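Long-range contacts in NADP-dependent alcohol dehydrogenase (Entamoeba histolytica, PDB 2OUI), which probably catalyses the reversible, NADP(H)-dependent interconversion of alcohols and their aldehydes or ketones, as a zinc-containing tetrameric dehydrogenase: residues A[33-38]-A[344-349]; A[58-63]-A[148-153]; A[152-157]-A[176-181]; A[2-7]-A[118-123]. The protein carries 1 engineered substitution. All blocks are in the same frame, centred on the assembly; numbering follows the deposited sequence.

Contact 1 of 4, residues A[33-38]-A[344-349]; sequences ALAPCT and LIKPVV. With ZN (zinc ion), chain E; NO3 (nitrate ion), chain F.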
loop_
_atom_site.group_PDB
_atom_site.type_symbol
_atom_site.label_atom_id
_atom_site.label_comp_id
_atom_site.label_asym_id
_atom_site.label_seq_id
_atom_site.Cartn_x
_atom_site.Cartn_y
_atom_site.Cartn_z
ATOM N N ALA A 33 -7.221 -1.067 -37.046
ATOM C CA ALA A 33 -6.836 -2.445 -36.759
ATOM C C ALA A 33 -7.730 -2.933 -35.626
ATOM O O ALA A 33 -8.055 -2.169 -34.712
ATOM C CB ALA A 33 -5.344 -2.551 -36.395
ATOM N N LEU A 34 -8.181 -4.183 -35.736
ATOM C CA LEU A 34 -9.134 -4.751 -34.772
ATOM C C LEU A 34 -8.682 -6.132 -34.372
ATOM O O LEU A 34 -8.044 -6.811 -35.170
ATOM C CB LEU A 34 -10.521 -4.898 -35.442
ATOM C CG LEU A 34 -11.238 -3.580 -35.795
ATOM C CD1 LEU A 34 -12.495 -3.868 -36.620
ATOM C CD2 LEU A 34 -11.584 -2.750 -34.537
ATOM N N ALA A 35 -9.041 -6.563 -33.165
ATOM C CA ALA A 35 -8.790 -7.960 -32.757
ATOM C C ALA A 35 -10.004 -8.501 -31.995
ATOM O O ALA A 35 -10.675 -7.736 -31.299
ATOM C CB ALA A 35 -7.544 -8.044 -31.884
ATOM N N PRO A 36 -10.295 -9.806 -32.132
ATOM C CA PRO A 36 -11.357 -10.462 -31.357
ATOM C C PRO A 36 -10.843 -11.012 -30.028
ATOM O O PRO A 36 -9.628 -11.223 -29.866
ATOM C CB PRO A 36 -11.748 -11.625 -32.244
ATOM C CG PRO A 36 -10.412 -12.056 -32.827
ATOM C CD PRO A 36 -9.626 -10.758 -33.039
ATOM N N CYS A 37 -11.761 -11.236 -29.087
ATOM C CA CYS A 37 -11.398 -11.641 -27.729
ATOM C C CYS A 37 -12.219 -12.837 -27.324
ATOM O O CYS A 37 -13.382 -12.925 -27.656
ATOM C CB CYS A 37 -11.691 -10.500 -26.740
ATOM S SG CYS A 37 -10.995 -10.850 -25.090
ATOM N N THR A 38 -11.595 -13.750 -26.588
ATOM C CA THR A 38 -12.279 -14.864 -25.938
ATOM C C THR A 38 -13.487 -14.382 -25.136
ATOM O O THR A 38 -14.507 -15.058 -25.084
ATOM C CB THR A 38 -11.284 -15.591 -24.995
ATOM O OG1 THR A 38 -10.120 -15.963 -25.757
ATOM C CG2 THR A 38 -11.894 -16.856 -24.430
ATOM N N LEU A 344 -3.345 -20.910 -32.942
ATOM C CA LEU A 344 -3.901 -19.620 -32.537
ATOM C C LEU A 344 -3.318 -19.059 -31.249
ATOM O O LEU A 344 -3.169 -19.774 -30.262
ATOM C CB LEU A 344 -5.431 -19.726 -32.386
ATOM C CG LEU A 344 -6.183 -18.491 -31.839
ATOM C CD1 LEU A 344 -6.329 -17.477 -32.937
ATOM C CD2 LEU A 344 -7.551 -18.848 -31.298
ATOM N N ILE A 345 -2.987 -17.767 -31.291
ATOM C CA ILE A 345 -2.880 -16.939 -30.088
ATOM C C ILE A 345 -3.863 -15.774 -30.300
ATOM O O ILE A 345 -4.933 -15.752 -29.708
ATOM C CB ILE A 345 -1.423 -16.449 -29.807
ATOM C CG1 ILE A 345 -0.490 -17.664 -29.620
ATOM C CG2 ILE A 345 -1.405 -15.497 -28.582
ATOM C CD1 ILE A 345 0.991 -17.320 -29.482
ATOM N N LYS A 346 -3.547 -14.855 -31.212
ATOM C CA LYS A 346 -4.416 -13.695 -31.409
ATOM C C LYS A 346 -4.465 -13.308 -32.896
ATOM O O LYS A 346 -3.425 -13.161 -33.517
ATOM C CB LYS A 346 -3.865 -12.550 -30.551
ATOM C CG LYS A 346 -4.792 -11.417 -30.305
ATOM C CD LYS A 346 -5.852 -11.741 -29.279
ATOM C CE LYS A 346 -6.652 -10.473 -29.057
ATOM N NZ LYS A 346 -7.749 -10.650 -28.066
ATOM N N PRO A 347 -5.672 -13.210 -33.484
ATOM C CA PRO A 347 -5.794 -12.662 -34.833
ATOM C C PRO A 347 -5.910 -11.142 -34.809
ATOM O O PRO A 347 -6.331 -10.545 -33.804
ATOM C CB PRO A 347 -7.109 -13.257 -35.348
ATOM C CG PRO A 347 -7.690 -14.081 -34.195
ATOM C CD PRO A 347 -6.985 -13.616 -32.949
ATOM N N VAL A 348 -5.502 -10.518 -35.902
ATOM C CA VAL A 348 -5.711 -9.088 -36.084
ATOM C C VAL A 348 -6.253 -8.828 -37.474
ATOM O O VAL A 348 -5.935 -9.536 -38.431
ATOM C CB VAL A 348 -4.446 -8.216 -35.868
ATOM C CG1 VAL A 348 -4.099 -8.136 -34.414
ATOM C CG2 VAL A 348 -3.265 -8.712 -36.692
ATOM N N VAL A 349 -7.103 -7.817 -37.569
ATOM C CA VAL A 349 -7.689 -7.434 -38.834
ATOM C C VAL A 349 -7.260 -6.002 -39.112
ATOM O O VAL A 349 -7.424 -5.147 -38.270
ATOM C CB VAL A 349 -9.228 -7.474 -38.752
ATOM C CG1 VAL A 349 -9.860 -7.007 -40.069
ATOM C CG2 VAL A 349 -9.709 -8.891 -38.409
HETATM ZN ZN ZN E . -11.337 -8.841 -24.170
HETATM N N NO3 F . -7.312 -15.371 -23.394
HETATM O O1 NO3 F . -7.993 -14.907 -24.532
HETATM O O2 NO3 F . -6.006 -14.995 -23.173
HETATM O O3 NO3 F . -7.938 -16.220 -22.474
HETATM O O HOH W 1 -8.550 -12.794 -26.221
#
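Leu-34 and Val-349 form an antiparallel hydrogen-bonded pair. Leu-34 N gives its hydrogen to Val-349 O at 2.8 Å, and Val-349 N returns a bond of equal length to Leu-34 O. Weaker CA-H...O contacts flank this ring, from Ala-33 CA to Val-349 O and from Val-348 CA to Leu-34 O.

The other direct polar link is made by Lys-346. Its side chain leaves with CG anti to the backbone N and bends at chi2 (76°). The extended end then brings NZ to Pro-36 O at 2.7 Å, with the donor tilted 31° out of the carbonyl plane. The ammonium also forms a salt bridge with Glu-60 and donates to a water at 2.9 Å from NZ. That water accepts from Thr-38 N and donates to O1 of a nitrate. Thr-38 OG1 reaches the same nitrate oxygen, 2.7 Å from O1.

Apolar contacts fill the middle. The Pro-36 and Pro-347 rings cross at a slant, CG to CG 3.7 Å. Met-337 of helix 329-339 packs on both prolines. The methyl of Ala-35 lies against Lys-346 CE. Pro-347 O is buried here without a polar partner.

Cys-37 binds the metal. Its SG is anti to the backbone N and lies 2.2 Å from the zinc, which His-59 and Asp-150 also bind. Cys-37 is also the N-cap of helix 38-46. A zinc-ligand cysteine just past the end of strand 27-34, itself paired with a strand from near the C-terminus, is typical of the GroES-like catalytic domain of medium-chain alcohol dehydrogenases.

Contact 2 of 4, residues A[58-63]-A[148-153]; sequences GHEAVG and LSDMVT. With ZN (zinc ion), chain E.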
loop_
_atom_site.group_PDB
_atom_site.type_symbol
_atom_site.label_atom_id
_atom_site.label_comp_id
_atom_site.label_asym_id
_atom_site.label_seq_id
_atom_site.Cartn_x
_atom_site.Cartn_y
_atom_site.Cartn_z
ATOM N N GLY A 58 -16.794 -6.641 -30.036
ATOM C CA GLY A 58 -15.418 -6.154 -30.084
ATOM C C GLY A 58 -15.062 -5.003 -29.165
ATOM O O GLY A 58 -15.856 -4.068 -28.949
ATOM N N HIS A 59 -13.849 -5.051 -28.622
ATOM C CA HIS A 59 -13.379 -4.023 -27.711
ATOM C C HIS A 59 -11.859 -3.821 -27.784
ATOM O O HIS A 59 -11.234 -3.357 -26.823
ATOM C CB HIS A 59 -13.828 -4.306 -26.265
ATOM C CG HIS A 59 -13.567 -5.712 -25.796
ATOM N ND1 HIS A 59 -14.551 -6.677 -25.757
ATOM C CD2 HIS A 59 -12.440 -6.308 -25.329
ATOM C CE1 HIS A 59 -14.037 -7.813 -25.309
ATOM N NE2 HIS A 59 -12.758 -7.615 -25.042
ATOM N N GLU A 60 -11.272 -4.142 -28.938
ATOM C CA GLU A 60 -9.849 -3.973 -29.149
ATOM C C GLU A 60 -9.665 -3.309 -30.512
ATOM O O GLU A 60 -9.943 -3.924 -31.532
ATOM C CB GLU A 60 -9.173 -5.343 -29.155
ATOM C CG GLU A 60 -9.173 -5.999 -27.776
ATOM C CD GLU A 60 -8.851 -7.479 -27.830
ATOM O OE1 GLU A 60 -7.656 -7.821 -27.659
ATOM O OE2 GLU A 60 -9.781 -8.286 -28.090
ATOM N N ALA A 61 -9.215 -2.053 -30.497
ATOM C CA ALA A 61 -9.087 -1.256 -31.739
ATOM C C ALA A 61 -7.953 -0.257 -31.641
ATOM O O ALA A 61 -7.696 0.299 -30.577
ATOM C CB ALA A 61 -10.373 -0.484 -32.012
ATOM N N VAL A 62 -7.309 -0.025 -32.782
ATOM C CA VAL A 62 -6.536 1.197 -33.063
ATOM C C VAL A 62 -7.399 1.869 -34.129
ATOM O O VAL A 62 -7.909 1.193 -35.021
ATOM C CB VAL A 62 -5.146 0.866 -33.628
ATOM C CG1 VAL A 62 -4.484 2.089 -34.285
ATOM C CG2 VAL A 62 -4.262 0.289 -32.508
ATOM N N GLY A 63 -7.622 3.169 -34.004
ATOM C CA GLY A 63 -8.590 3.797 -34.886
ATOM C C GLY A 63 -8.182 5.188 -35.280
ATOM O O GLY A 63 -7.112 5.665 -34.908
ATOM N N LEU A 148 -2.333 -3.623 -27.023
ATOM C CA LEU A 148 -2.399 -2.771 -25.812
ATOM C C LEU A 148 -3.807 -2.617 -25.217
ATOM O O LEU A 148 -3.951 -2.481 -24.020
ATOM C CB LEU A 148 -1.801 -1.378 -26.096
ATOM C CG LEU A 148 -0.309 -1.308 -26.437
ATOM C CD1 LEU A 148 0.068 0.051 -27.003
ATOM C CD2 LEU A 148 0.556 -1.669 -25.200
ATOM N N SER A 149 -4.842 -2.652 -26.057
ATOM C CA SER A 149 -6.206 -2.273 -25.681
ATOM C C SER A 149 -6.753 -3.136 -24.557
ATOM O O SER A 149 -7.466 -2.639 -23.691
ATOM C CB SER A 149 -7.135 -2.461 -26.894
ATOM O OG SER A 149 -6.703 -1.635 -27.964
ATOM N N ASP A 150 -6.383 -4.415 -24.597
ATOM C CA ASP A 150 -6.959 -5.444 -23.736
ATOM C C ASP A 150 -5.870 -6.447 -23.348
ATOM O O ASP A 150 -5.695 -6.705 -22.163
ATOM C CB ASP A 150 -8.132 -6.105 -24.473
ATOM C CG ASP A 150 -8.967 -7.050 -23.600
ATOM O OD1 ASP A 150 -8.765 -7.101 -22.356
ATOM O OD2 ASP A 150 -9.826 -7.756 -24.195
ATOM N N MET A 151 -5.107 -6.983 -24.302
ATOM C CA MET A 151 -4.209 -8.108 -23.943
ATOM C C MET A 151 -3.078 -7.701 -23.003
ATOM O O MET A 151 -2.904 -8.297 -21.942
ATOM C CB MET A 151 -3.648 -8.821 -25.168
ATOM C CG MET A 151 -4.733 -9.402 -26.110
ATOM S SD MET A 151 -5.715 -10.704 -25.324
ATOM C CE MET A 151 -7.137 -9.826 -24.673
ATOM N N VAL A 152 -2.330 -6.673 -23.378
ATOM C CA VAL A 152 -1.227 -6.215 -22.519
ATOM C C VAL A 152 -1.758 -5.682 -21.188
ATOM O O VAL A 152 -1.254 -6.065 -20.125
ATOM C CB VAL A 152 -0.415 -5.140 -23.172
ATOM C CG1 VAL A 152 0.657 -4.660 -22.197
ATOM C CG2 VAL A 152 0.207 -5.683 -24.481
ATOM N N THR A 153 -2.766 -4.806 -21.243
ATOM C CA THR A 153 -3.289 -4.194 -20.026
ATOM C C THR A 153 -3.917 -5.193 -19.054
ATOM O O THR A 153 -3.661 -5.129 -17.854
ATOM C CB THR A 153 -4.200 -2.972 -20.296
ATOM O OG1 THR A 153 -4.649 -2.459 -19.032
ATOM C CG2 THR A 153 -5.405 -3.350 -21.177
HETATM ZN ZN ZN E . -11.337 -8.841 -24.170
HETATM O O HOH W 2 -5.841 -6.097 -27.018
#
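His-59 and Asp-150 meet at the zinc ion. His-59 NE2 binds it at 2.1 Å, and Asp-150 OD2 binds it at 1.9 Å. The two ligand atoms lie 3.1 Å apart, NE2 to OD2, held by the shared metal. The carboxylate comes to the edge of the imidazole, and the two planes stand 61° apart. Asp-150 reaches the metal with CG anti to the backbone N (chi1 -171°). Cys-37 is a further ligand.

A second shell surrounds these groups. His-59 ND1 is hydrogen-bonded to Ser-113 OG, a bond that, with the metal on NE2, would limit rotation of the ring. Trp-110 meets the ring edge-to-face. Glu-60 crosses Asp-150 at a slant, with Glu-60 CG 3.5 Å from Asp-150 CB. The two carboxylates are turned steeply, 79° between planes. Glu-60 OE1 takes a hydrogen from a water at 2.6 Å, and the same water accepts from Met-151 N. OE1 also forms a salt bridge with Lys-346. The methyl CE of Met-151 lies 3.6 Å from Glu-60 OE1.

Ser-149 is packed further out. Its CB sits 3.8 Å from Glu-60 CA, while its OG is hydrogen-bonded to Val-83 O.

The contact therefore sets the start of helix 148-161, where a wider pi-type turn occurs, against the chain leading into strand 61-68. That strand pairs with 27-34 and 80-83. On the other flanks, Leu-148 packs on helix 298-310 and Met-151 on helix 177-188.

Contact 3 of 4, residues A[152-157]-A[176-181]; sequences VTTGFH and GPVGLM. With NO3 (nitrate ion), chain F.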
loop_
_atom_site.group_PDB
_atom_site.type_symbol
_atom_site.label_atom_id
_atom_site.label_comp_id
_atom_site.label_asym_id
_atom_site.label_seq_id
_atom_site.Cartn_x
_atom_site.Cartn_y
_atom_site.Cartn_z
ATOM N N VAL A 152 -2.330 -6.673 -23.378
ATOM C CA VAL A 152 -1.227 -6.215 -22.519
ATOM C C VAL A 152 -1.758 -5.682 -21.188
ATOM O O VAL A 152 -1.254 -6.065 -20.125
ATOM C CB VAL A 152 -0.415 -5.140 -23.172
ATOM C CG1 VAL A 152 0.657 -4.660 -22.197
ATOM C CG2 VAL A 152 0.207 -5.683 -24.481
ATOM N N THR A 153 -2.766 -4.806 -21.243
ATOM C CA THR A 153 -3.289 -4.194 -20.026
ATOM C C THR A 153 -3.917 -5.193 -19.054
ATOM O O THR A 153 -3.661 -5.129 -17.854
ATOM C CB THR A 153 -4.200 -2.972 -20.296
ATOM O OG1 THR A 153 -4.649 -2.459 -19.032
ATOM C CG2 THR A 153 -5.405 -3.350 -21.177
ATOM N N THR A 154 -4.679 -6.153 -19.570
ATOM C CA THR A 154 -5.294 -7.164 -18.700
ATOM C C THR A 154 -4.238 -8.127 -18.162
ATOM O O THR A 154 -4.236 -8.434 -16.968
ATOM C CB THR A 154 -6.392 -7.933 -19.442
ATOM O OG1 THR A 154 -7.354 -6.972 -19.920
ATOM C CG2 THR A 154 -7.077 -8.927 -18.513
ATOM N N GLY A 155 -3.350 -8.594 -19.030
ATOM C CA GLY A 155 -2.263 -9.476 -18.619
ATOM C C GLY A 155 -1.393 -8.834 -17.543
ATOM O O GLY A 155 -1.155 -9.447 -16.486
ATOM N N PHE A 156 -0.950 -7.600 -17.785
ATOM C CA PHE A 156 -0.191 -6.856 -16.776
ATOM C C PHE A 156 -1.003 -6.654 -15.514
ATOM O O PHE A 156 -0.433 -6.711 -14.419
ATOM C CB PHE A 156 0.296 -5.502 -17.287
ATOM C CG PHE A 156 1.499 -5.593 -18.202
ATOM C CD1 PHE A 156 1.742 -6.743 -18.956
ATOM C CD2 PHE A 156 2.380 -4.516 -18.320
ATOM C CE1 PHE A 156 2.843 -6.817 -19.833
ATOM C CE2 PHE A 156 3.482 -4.587 -19.191
ATOM C CZ PHE A 156 3.715 -5.747 -19.935
ATOM N N HIS A 157 -2.306 -6.390 -15.638
ATOM C CA HIS A 157 -3.139 -6.227 -14.430
ATOM C C HIS A 157 -3.204 -7.500 -13.571
ATOM O O HIS A 157 -3.246 -7.411 -12.364
ATOM C CB HIS A 157 -4.547 -5.664 -14.760
ATOM C CG HIS A 157 -5.276 -5.152 -13.556
ATOM N ND1 HIS A 157 -4.727 -4.222 -12.698
ATOM C CD2 HIS A 157 -6.502 -5.437 -13.070
ATOM C CE1 HIS A 157 -5.584 -3.971 -11.721
ATOM N NE2 HIS A 157 -6.673 -4.686 -11.932
ATOM N N GLY A 176 -3.119 -18.220 -22.684
ATOM C CA GLY A 176 -3.593 -17.623 -23.924
ATOM C C GLY A 176 -2.889 -16.276 -24.049
ATOM O O GLY A 176 -1.956 -15.981 -23.308
ATOM N N PRO A 177 -3.339 -15.427 -24.972
ATOM C CA PRO A 177 -2.695 -14.116 -25.117
ATOM C C PRO A 177 -2.673 -13.290 -23.825
ATOM O O PRO A 177 -1.696 -12.583 -23.583
ATOM C CB PRO A 177 -3.530 -13.416 -26.208
ATOM C CG PRO A 177 -4.792 -14.222 -26.302
ATOM C CD PRO A 177 -4.423 -15.629 -25.957
ATOM N N VAL A 178 -3.722 -13.352 -23.008
ATOM C CA VAL A 178 -3.719 -12.614 -21.732
ATOM C C VAL A 178 -2.674 -13.184 -20.796
ATOM O O VAL A 178 -1.892 -12.428 -20.224
ATOM C CB VAL A 178 -5.100 -12.590 -21.027
ATOM C CG1 VAL A 178 -5.037 -11.916 -19.586
ATOM C CG2 VAL A 178 -6.093 -11.817 -21.885
ATOM N N GLY A 179 -2.660 -14.507 -20.641
ATOM C CA GLY A 179 -1.658 -15.156 -19.771
ATOM C C GLY A 179 -0.219 -14.899 -20.189
ATOM O O GLY A 179 0.685 -14.780 -19.347
ATOM N N LEU A 180 0.023 -14.892 -21.495
ATOM C CA LEU A 180 1.360 -14.587 -22.012
ATOM C C LEU A 180 1.762 -13.189 -21.574
ATOM O O LEU A 180 2.934 -12.937 -21.247
ATOM C CB LEU A 180 1.396 -14.715 -23.541
ATOM C CG LEU A 180 1.300 -16.130 -24.132
ATOM C CD1 LEU A 180 1.214 -16.080 -25.668
ATOM C CD2 LEU A 180 2.514 -16.918 -23.719
ATOM N N MET A 181 0.790 -12.274 -21.573
ATOM C CA MET A 181 1.057 -10.912 -21.136
ATOM C C MET A 181 1.200 -10.845 -19.621
ATOM O O MET A 181 1.903 -9.983 -19.121
ATOM C CB MET A 181 0.041 -9.900 -21.684
ATOM C CG MET A 181 0.218 -9.621 -23.207
ATOM S SD MET A 181 1.853 -8.883 -23.509
ATOM C CE MET A 181 2.844 -10.236 -24.154
HETATM N N NO3 F . -7.312 -15.371 -23.394
HETATM O O1 NO3 F . -7.993 -14.907 -24.532
HETATM O O2 NO3 F . -6.006 -14.995 -23.173
HETATM O O3 NO3 F . -7.938 -16.220 -22.474
#
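Met-181 puts CG anti to its carbonyl carbon (chi1 -72°) and is bent at chi2 and chi3, which lays the thioether at a slant across Val-152. Its SD lies 3.7 Å from Val-152 CG2, the branch of that valine beside the backbone N. The other branch, CG1, sits over the centre of the Phe-156 ring in the same helix. The edge of that ring faces Met-181 O, 3.2 Å from Phe-156 CD1. Thr-154 CG2 also meets Val-178 CG1, methyl to methyl, at 3.8 Å.

Between these side chains the backbones come close. Gly-155 CA is 3.4 Å from Val-178 O, and the helix axes approach to 7.3 Å at a crossing angle of -55°. Gly-155 has no side chain; a CB there would run into Met-181 CB and Val-178 O. Gly-155 O also accepts from Ser-182 OG.

Gly-176 is the N-cap of helix 177-188, in a glycine pattern consistent with a Rossmann dinucleotide-binding turn. A nitrate, probably from the crystallisation liquor, sits at this end, with Val-178 N donating to its O2 at 2.8 Å. The flank of the helix is apolar against helix 148-161, while its N-terminus, with a donating N-H, would suit anions, possibly the cofactor phosphates.

Contact 4 of 4, residues A[2-7]-A[118-123]; sequences KGLAML and GVFSEV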
loop_
_atom_site.group_PDB
_atom_site.type_symbol
_atom_site.label_atom_id
_atom_site.label_comp_id
_atom_site.label_asym_id
_atom_site.label_seq_id
_atom_site.Cartn_x
_atom_site.Cartn_y
_atom_site.Cartn_z
ATOM N N LYS A 2 -22.482 -0.487 -40.990
ATOM C CA LYS A 2 -22.476 -1.920 -40.709
ATOM C C LYS A 2 -21.673 -2.234 -39.457
ATOM O O LYS A 2 -20.603 -1.652 -39.222
ATOM C CB LYS A 2 -21.903 -2.713 -41.879
ATOM C CG LYS A 2 -22.794 -2.756 -43.103
ATOM C CD LYS A 2 -22.169 -3.590 -44.191
ATOM C CE LYS A 2 -22.658 -3.151 -45.565
ATOM N NZ LYS A 2 -21.569 -3.241 -46.578
ATOM N N GLY A 3 -22.172 -3.191 -38.678
ATOM C CA GLY A 3 -21.432 -3.689 -37.502
ATOM C C GLY A 3 -21.732 -5.170 -37.305
ATOM O O GLY A 3 -22.791 -5.656 -37.736
ATOM N N LEU A 4 -20.811 -5.889 -36.668
ATOM C CA LEU A 4 -21.006 -7.310 -36.385
ATOM C C LEU A 4 -21.529 -7.406 -34.961
ATOM O O LEU A 4 -20.834 -6.967 -34.031
ATOM C CB LEU A 4 -19.688 -8.080 -36.509
ATOM C CG LEU A 4 -19.849 -9.573 -36.168
ATOM C CD1 LEU A 4 -20.726 -10.225 -37.185
ATOM C CD2 LEU A 4 -18.495 -10.259 -36.113
ATOM N N ALA A 5 -22.737 -7.964 -34.796
ATOM C CA ALA A 5 -23.466 -7.914 -33.517
ATOM C C ALA A 5 -23.805 -9.274 -32.902
ATOM O O ALA A 5 -23.895 -10.273 -33.618
ATOM C CB ALA A 5 -24.756 -7.125 -33.677
ATOM N N MET A 6 -23.996 -9.284 -31.576
ATOM C CA MET A 6 -24.659 -10.385 -30.873
ATOM C C MET A 6 -26.145 -10.144 -31.031
ATOM O O MET A 6 -26.680 -9.158 -30.506
ATOM C CB MET A 6 -24.311 -10.356 -29.386
ATOM C CG MET A 6 -25.073 -11.379 -28.553
ATOM S SD MET A 6 -24.413 -11.346 -26.883
ATOM C CE MET A 6 -25.507 -12.557 -26.130
ATOM N N LEU A 7 -26.806 -11.022 -31.776
ATOM C CA LEU A 7 -28.223 -10.877 -32.040
ATOM C C LEU A 7 -29.047 -11.545 -30.941
ATOM O O LEU A 7 -30.215 -11.214 -30.731
ATOM C CB LEU A 7 -28.554 -11.483 -33.391
ATOM C CG LEU A 7 -27.707 -11.018 -34.576
ATOM C CD1 LEU A 7 -28.114 -11.753 -35.832
ATOM C CD2 LEU A 7 -27.832 -9.522 -34.754
ATOM N N GLY A 118 -19.723 -2.076 -29.500
ATOM C CA GLY A 118 -18.259 -2.138 -29.489
ATOM C C GLY A 118 -17.658 -1.656 -30.796
ATOM O O GLY A 118 -18.277 -0.868 -31.500
ATOM N N VAL A 119 -16.461 -2.140 -31.089
ATOM C CA VAL A 119 -15.584 -1.554 -32.091
ATOM C C VAL A 119 -15.673 -2.223 -33.461
ATOM O O VAL A 119 -15.025 -1.755 -34.418
ATOM C CB VAL A 119 -14.096 -1.480 -31.595
ATOM C CG1 VAL A 119 -13.991 -0.624 -30.322
ATOM C CG2 VAL A 119 -13.496 -2.866 -31.376
ATOM N N PHE A 120 -16.452 -3.306 -33.585
ATOM C CA PHE A 120 -16.561 -4.018 -34.881
ATOM C C PHE A 120 -17.588 -3.360 -35.801
ATOM O O PHE A 120 -18.525 -4.000 -36.258
ATOM C CB PHE A 120 -16.911 -5.507 -34.715
ATOM C CG PHE A 120 -15.829 -6.336 -34.032
ATOM C CD1 PHE A 120 -14.529 -5.862 -33.900
ATOM C CD2 PHE A 120 -16.123 -7.627 -33.586
ATOM C CE1 PHE A 120 -13.537 -6.644 -33.299
ATOM C CE2 PHE A 120 -15.146 -8.411 -32.980
ATOM C CZ PHE A 120 -13.852 -7.932 -32.840
ATOM N N SER A 121 -17.407 -2.074 -36.073
ATOM C CA SER A 121 -18.320 -1.386 -36.984
ATOM C C SER A 121 -17.561 -0.297 -37.710
ATOM O O SER A 121 -16.415 0.020 -37.376
ATOM C CB SER A 121 -19.537 -0.810 -36.227
ATOM O OG SER A 121 -19.153 0.066 -35.168
ATOM N N GLU A 122 -18.193 0.262 -38.729
ATOM C CA GLU A 122 -17.536 1.273 -39.550
ATOM C C GLU A 122 -17.140 2.535 -38.796
ATOM O O GLU A 122 -16.168 3.209 -39.179
ATOM C CB GLU A 122 -18.452 1.642 -40.715
ATOM C CG GLU A 122 -18.768 0.463 -41.638
ATOM C CD GLU A 122 -19.611 0.907 -42.797
ATOM O OE1 GLU A 122 -20.847 0.741 -42.735
ATOM O OE2 GLU A 122 -19.023 1.455 -43.745
ATOM N N VAL A 123 -17.922 2.890 -37.776
ATOM C CA VAL A 123 -17.634 4.013 -36.891
ATOM C C VAL A 123 -18.101 3.558 -35.520
ATOM O O VAL A 123 -19.125 2.889 -35.408
ATOM C CB VAL A 123 -18.451 5.289 -37.301
ATOM C CG1 VAL A 123 -18.254 6.426 -36.297
ATOM C CG2 VAL A 123 -18.089 5.767 -38.701
#
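Gly-3 and Ser-121 form a single backbone bridge between the N-terminal strand 2-8 and the loop that leads into strand 124-126. Their CA atoms are 3.9 Å apart, and the two chains run almost exactly antiparallel. The bonds come from the neighbours of the bridged pair. Leu-4 N donates to Phe-120 O at 3.0 Å, and Glu-122 N donates to Lys-2 O at 3.1 Å. CA-H...O contacts from Gly-3 CA to Phe-120 O and from Ser-121 CA to Lys-2 O lie between them.

Phe-120 is the centre of an inverse gamma turn, with a weak bond from Ser-121 N to Val-119 O. In this turn Phe-120 O faces Leu-4 N. Strand 2-8 is the middle of a three-stranded antiparallel sheet with 11-16 and 55-56, so the bridge links this small sheet to the loop before strand 124-126, in the GroES-like part of the fold.

Side chains meet at both ends. The Phe-120 CB packs on Leu-4 CB at 4.2 Å, and Val-330 of helix 329-339 touches both residues. Ser-121 CB lies 3.3 Å from Lys-2 O, while Ser-121 OG donates forward to Val-123 O.

At the outer end the extended Glu-122 side chain crosses Lys-2 at a slant. Its OE1 accepts from Lys-2 N at 2.7 Å, through the anti lone pair and nearly straight (167°). The Lys-2 ammonium stays apart, NZ 5.6 Å from that OE1.

Overall arrangement
Contacts 1 and 2 together hold Cys-37, His-59 and Asp-150 of the zinc site; their centres lie about 9 Å apart. The salt bridge between Lys-346 NZ and Glu-60 OE1, 2.9 Å, joins them directly. Contact 3 continues contact 2 along helix 148-161, sharing Val-152 and Thr-153, with centres about 11 Å apart. It also shares the nitrate with contact 1, at the supposed cofactor side. Contact 4 is more peripheral. Phe-120 reaches contact 1, its CZ 3.5 Å from Ala-35 O, and Val-119 N probably bonds to Gly-58 O of contact 2. Contacts 3 and 4 do not touch; their centres are about 24 Å apart.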